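Local coordinates for protein beta-hexosaminidase Amuc_2018 (Akkermansia muciniphila, PDB 6JEB) that hydrolyses terminal non-reducing N-acetylhexosamine residues from glycans such as N-glycans and chitobiose, as a member of glycoside hydrolase family 20, at residues G313-H316 with P317-V321. Sequence-based numbering, arbitrary orientation.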
loop_
_atom_site.group_PDB
_atom_site.type_symbol
_atom_site.label_atom_id
_atom_site.label_comp_id
_atom_site.label_asym_id
_atom_site.label_seq_id
_atom_site.Cartn_x
_atom_site.Cartn_y
_atom_site.Cartn_z
ATOM N N GLY A 313 -8.788 -17.370 13.347
ATOM C CA GLY A 313 -10.148 -17.878 13.406
ATOM C C GLY A 313 -11.225 -16.869 13.062
ATOM O O GLY A 313 -12.364 -17.270 12.801
ATOM N N ILE A 314 -10.905 -15.568 13.054
ATOM C CA ILE A 314 -11.932 -14.564 12.769
ATOM C C ILE A 314 -12.129 -14.307 11.280
ATOM O O ILE A 314 -13.037 -13.548 10.912
ATOM C CB ILE A 314 -11.749 -13.228 13.525
ATOM C CG1 ILE A 314 -10.511 -12.468 13.040
ATOM C CG2 ILE A 314 -11.700 -13.461 15.038
ATOM C CD1 ILE A 314 -10.427 -11.045 13.599
ATOM N N TYR A 315 -11.313 -14.905 10.416
ATOM C CA TYR A 315 -11.427 -14.725 8.976
ATOM C C TYR A 315 -11.998 -15.986 8.342
ATOM O O TYR A 315 -12.044 -17.054 8.959
ATOM C CB TYR A 315 -10.061 -14.377 8.363
ATOM C CG TYR A 315 -9.343 -13.315 9.168
ATOM C CD1 TYR A 315 -9.716 -11.973 9.080
ATOM C CD2 TYR A 315 -8.318 -13.656 10.043
ATOM C CE1 TYR A 315 -9.073 -11.000 9.839
ATOM C CE2 TYR A 315 -7.668 -12.697 10.802
ATOM C CZ TYR A 315 -8.047 -11.367 10.695
ATOM O OH TYR A 315 -7.408 -10.417 11.457
ATOM N N HIS A 316 -12.456 -15.844 7.103
ATOM C CA HIS A 316 -13.017 -16.968 6.370
ATOM C C HIS A 316 -11.988 -17.513 5.390
ATOM O O HIS A 316 -11.275 -16.738 4.750
ATOM C CB HIS A 316 -14.248 -16.514 5.585
ATOM C CG HIS A 316 -15.062 -17.642 5.027
ATOM N ND1 HIS A 316 -14.724 -18.301 3.864
ATOM C CD2 HIS A 316 -16.198 -18.226 5.474
ATOM C CE1 HIS A 316 -15.617 -19.244 3.619
ATOM N NE2 HIS A 316 -16.522 -19.220 4.581
ATOM N N PRO A 317 -11.882 -18.835 5.254
ATOM C CA PRO A 317 -10.945 -19.407 4.279
ATOM C C PRO A 317 -11.103 -18.753 2.913
ATOM O O PRO A 317 -12.215 -18.463 2.464
ATOM C CB PRO A 317 -11.342 -20.886 4.244
ATOM C CG PRO A 317 -11.852 -21.143 5.614
ATOM C CD PRO A 317 -12.559 -19.877 6.043
ATOM N N GLY A 318 -9.973 -18.483 2.269
ATOM C CA GLY A 318 -9.951 -17.844 0.977
ATOM C C GLY A 318 -9.755 -16.343 1.022
ATOM O O GLY A 318 -9.437 -15.745 -0.012
ATOM N N GLU A 319 -9.936 -15.718 2.186
ATOM C CA GLU A 319 -9.734 -14.281 2.310
ATOM C C GLU A 319 -8.243 -13.964 2.425
ATOM O O GLU A 319 -7.426 -14.817 2.780
ATOM C CB GLU A 319 -10.501 -13.728 3.520
ATOM C CG GLU A 319 -12.025 -13.769 3.342
ATOM C CD GLU A 319 -12.822 -13.382 4.595
ATOM O OE1 GLU A 319 -12.278 -13.456 5.719
ATOM O OE2 GLU A 319 -14.005 -13.001 4.447
ATOM N N THR A 320 -7.896 -12.721 2.107
ATOM C CA THR A 320 -6.523 -12.233 2.170
ATOM C C THR A 320 -6.339 -11.326 3.380
ATOM O O THR A 320 -7.160 -10.431 3.632
ATOM C CB THR A 320 -6.156 -11.477 0.886
ATOM O OG1 THR A 320 -6.122 -12.398 -0.208
ATOM C CG2 THR A 320 -4.789 -10.813 1.011
ATOM N N VAL A 321 -5.248 -11.552 4.117
ATOM C CA VAL A 321 -4.881 -10.738 5.266
ATOM C C VAL A 321 -3.459 -10.224 5.081
ATOM O O VAL A 321 -2.651 -10.822 4.362
ATOM C CB VAL A 321 -5.027 -11.513 6.595
ATOM C CG1 VAL A 321 -6.470 -12.003 6.783
ATOM C CG2 VAL A 321 -4.040 -12.673 6.664
#
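A type II beta turn from His316 to Glu319, with Pro317 and Gly318 at its corners, turns the chain into strand 320-323 of the catalytic TIM barrel and illustrates how a side chain can reinforce a reverse turn. The turn is closed by Glu319 N donating to His316 O at 3.1 Å. A second bond runs the other way: His316 N meets Glu319 OE1 at 2.8 Å, nearly straight at 173°, although it comes from above the carboxylate plane. Glu319 reaches it with CG anti to its own carbonyl carbon (chi1 -69°) and an extended chain, its CD passing 3.6 Å from His316 CB. With alanine here the carboxylate is gone, and the His316 amide would probably lose its side-chain acceptor, leaving the turn to its backbone bond. Within the turn, the His316 side chain folds back so that ND1 donates to Pro317 O at 2.9 Å, on a lone pair in the carbonyl plane, while Pro317 CD lies over the imidazole face in a CH-pi contact. Past the turn, Val321 CG1 sits almost centrally over one face of the Tyr315 ring, 3.9 Å from its centroid; Ile314 CG1 covers the opposite face, and Tyr315 OH bonds to Glu309 N. Proline followed by glycine at the two corners is the classic signature of a type II turn, here leading into a barrel strand.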